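Side-chain contact in minor fimbrium tip subunit Mfa3 (Porphyromonas gingivalis ATCC 33277, PDB 5NF4), which forms part of the tip of the minor fimbriae, filaments that mediate biofilm formation and adhesion to host cells and other oral bacteria: residues F114-I119 against H137-F142. Sequence-based numbering, arbitrary orientation.
Sequences FFVANI and HFMQVF. With FMT (formic acid), chain C.
Oxygen O2 of a formic acid molecule, probably from the crystallisation liquor, accepts a nearly straight hydrogen bond (167°) from His137 ND1 at 3.0 Å, lying at the edge of the imidazole and in its plane. Gln140 OE1 is 2.7 Å from the same O2, so close that formic acid probably holds a proton and donates it to this amide oxygen. These polar residues suit the outer side of helix 132-140, whereas Phe138 and Met139 turn toward strand 109-117. Met139 contributes the largest share of the contact: its CG lies 3.8 Å from Phe114 CD2, and its SD is 3.7 Å from Val116 CG2. Bends at chi2 (-63°) and chi3 (-79°) in the flexible thioether bring SD in between Val116 CG2 and the Phe114 ring and leave CE 4.1 Å from Phe114 CD2, making an oblique Met-aromatic contact with SD 5.3 Å from the centroid of the Phe114 ring. Here a short helix packs over one face of a β-sheet in a protein of the FimB/Mfa2 family; the strand it covers runs antiparallel to both its neighbours, 71-78 and 161-170. Strand alternation sends Phe114 and Val116 toward the helix and Phe115 away from it, and all three apolar side chains are buried. Val116, branched at CB, suits an extended backbone and gives the sulfur a compact methyl to rest on. Past the strand, Ile119 brings CG2 to the ring edge of Phe138, 4.4 Å from CZ, while Arg143 makes a cation-pi contact with that ring and Met122 of helix 122-126 touches both Phe138 and Val116.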
loop_
_atom_site.group_PDB
_atom_site.type_symbol
_atom_site.label_atom_id
_atom_site.label_comp_id
_atom_site.label_asym_id
_atom_site.label_seq_id
_atom_site.Cartn_x
_atom_site.Cartn_y
_atom_site.Cartn_z
ATOM N N PHE A 114 -16.621 2.863 5.306
ATOM C CA PHE A 114 -15.464 3.243 4.491
ATOM C C PHE A 114 -14.552 4.094 5.346
ATOM O O PHE A 114 -14.991 5.065 5.941
ATOM C CB PHE A 114 -15.860 4.027 3.233
ATOM C CG PHE A 114 -16.690 3.250 2.267
ATOM C CD1 PHE A 114 -18.050 3.050 2.519
ATOM C CD2 PHE A 114 -16.141 2.731 1.101
ATOM C CE1 PHE A 114 -18.836 2.348 1.623
ATOM C CE2 PHE A 114 -16.927 2.029 0.195
ATOM C CZ PHE A 114 -18.299 1.820 0.481
ATOM N N PHE A 115 -13.259 3.754 5.338
ATOM C CA PHE A 115 -12.261 4.478 6.090
ATOM C C PHE A 115 -11.170 4.929 5.112
ATOM O O PHE A 115 -10.640 4.114 4.360
ATOM C CB PHE A 115 -11.633 3.626 7.191
ATOM C CG PHE A 115 -12.594 3.274 8.302
ATOM C CD1 PHE A 115 -13.388 2.145 8.214
ATOM C CD2 PHE A 115 -12.703 4.091 9.404
ATOM C CE1 PHE A 115 -14.265 1.819 9.227
ATOM C CE2 PHE A 115 -13.581 3.780 10.444
ATOM C CZ PHE A 115 -14.363 2.647 10.356
ATOM N N VAL A 116 -10.870 6.222 5.149
ATOM C CA VAL A 116 -9.873 6.840 4.254
ATOM C C VAL A 116 -8.952 7.718 5.102
ATOM O O VAL A 116 -9.416 8.624 5.769
ATOM C CB VAL A 116 -10.562 7.680 3.146
ATOM C CG1 VAL A 116 -9.538 8.340 2.268
ATOM C CG2 VAL A 116 -11.435 6.765 2.267
ATOM N N ALA A 117 -7.633 7.478 5.037
ATOM C CA ALA A 117 -6.689 8.203 5.852
ATOM C C ALA A 117 -5.666 8.931 5.000
ATOM O O ALA A 117 -5.332 8.456 3.914
ATOM C CB ALA A 117 -5.966 7.271 6.806
ATOM N N ASN A 118 -5.247 10.090 5.503
ATOM C CA ASN A 118 -4.164 10.865 4.900
ATOM C C ASN A 118 -4.424 11.301 3.456
ATOM O O ASN A 118 -3.499 11.464 2.670
ATOM C CB ASN A 118 -2.887 10.044 4.974
ATOM C CG ASN A 118 -2.435 9.819 6.400
ATOM O OD1 ASN A 118 -2.814 10.577 7.296
ATOM N ND2 ASN A 118 -1.581 8.809 6.613
ATOM N N ILE A 119 -5.676 11.516 3.126
ATOM C CA ILE A 119 -6.047 12.068 1.829
ATOM C C ILE A 119 -6.197 13.591 1.948
ATOM O O ILE A 119 -6.933 14.096 2.794
ATOM C CB ILE A 119 -7.350 11.399 1.327
ATOM C CG1 ILE A 119 -7.098 9.913 1.033
ATOM C CG2 ILE A 119 -7.911 12.109 0.101
ATOM C CD1 ILE A 119 -6.000 9.639 0.003
ATOM N N HIS A 137 -17.286 5.302 -6.252
ATOM C CA HIS A 137 -16.547 6.022 -7.302
ATOM C C HIS A 137 -15.309 6.681 -6.713
ATOM O O HIS A 137 -14.214 6.622 -7.318
ATOM C CB HIS A 137 -17.447 7.064 -8.001
ATOM C CG HIS A 137 -18.438 6.480 -8.974
ATOM N ND1 HIS A 137 -18.114 5.525 -9.917
ATOM C CD2 HIS A 137 -19.753 6.752 -9.163
ATOM C CE1 HIS A 137 -19.193 5.222 -10.627
ATOM N NE2 HIS A 137 -20.200 5.953 -10.190
ATOM N N PHE A 138 -15.448 7.313 -5.547
ATOM C CA PHE A 138 -14.337 7.994 -4.905
ATOM C C PHE A 138 -13.226 7.005 -4.572
ATOM O O PHE A 138 -12.039 7.282 -4.815
ATOM C CB PHE A 138 -14.813 8.717 -3.628
ATOM C CG PHE A 138 -13.751 9.545 -2.944
ATOM C CD1 PHE A 138 -12.860 8.954 -2.040
ATOM C CD2 PHE A 138 -13.618 10.899 -3.228
ATOM C CE1 PHE A 138 -11.887 9.731 -1.399
ATOM C CE2 PHE A 138 -12.639 11.669 -2.621
ATOM C CZ PHE A 138 -11.767 11.096 -1.709
ATOM N N MET A 139 -13.596 5.857 -4.009
ATOM C CA MET A 139 -12.597 4.831 -3.698
ATOM C C MET A 139 -11.823 4.320 -4.933
ATOM O O MET A 139 -10.682 3.881 -4.811
ATOM C CB MET A 139 -13.218 3.619 -3.032
ATOM C CG MET A 139 -13.870 3.909 -1.698
ATOM S SD MET A 139 -12.820 4.513 -0.345
ATOM C CE MET A 139 -12.114 2.962 0.145
ATOM N N GLN A 140 -12.458 4.366 -6.100
ATOM C CA GLN A 140 -11.919 3.780 -7.322
ATOM C C GLN A 140 -11.078 4.776 -8.107
ATOM O O GLN A 140 -10.446 4.390 -9.063
ATOM C CB GLN A 140 -13.076 3.247 -8.186
ATOM C CG GLN A 140 -13.748 2.015 -7.549
ATOM C CD GLN A 140 -15.191 1.768 -8.022
ATOM O OE1 GLN A 140 -15.646 2.344 -9.009
ATOM N NE2 GLN A 140 -15.918 0.914 -7.290
ATOM N N VAL A 141 -11.064 6.041 -7.705
ATOM C CA VAL A 141 -10.275 7.051 -8.446
ATOM C C VAL A 141 -8.791 6.689 -8.489
ATOM O O VAL A 141 -8.222 6.272 -7.476
ATOM C CB VAL A 141 -10.465 8.460 -7.810
ATOM C CG1 VAL A 141 -9.483 9.509 -8.394
ATOM C CG2 VAL A 141 -11.898 8.947 -8.019
ATOM N N PHE A 142 -8.173 6.855 -9.666
ATOM C CA PHE A 142 -6.712 6.744 -9.797
ATOM C C PHE A 142 -6.104 8.082 -9.368
ATOM O O PHE A 142 -6.406 9.137 -9.925
ATOM C CB PHE A 142 -6.356 6.330 -11.239
ATOM C CG PHE A 142 -6.988 5.049 -11.646
ATOM C CD1 PHE A 142 -6.668 3.860 -10.996
ATOM C CD2 PHE A 142 -7.934 5.030 -12.653
ATOM C CE1 PHE A 142 -7.282 2.660 -11.353
ATOM C CE2 PHE A 142 -8.530 3.833 -13.024
ATOM C CZ PHE A 142 -8.210 2.651 -12.360
HETATM C C FMT C . -14.647 3.955 -11.540
HETATM O O1 FMT C . -14.440 4.514 -12.608
HETATM O O2 FMT C . -15.461 4.417 -10.743
#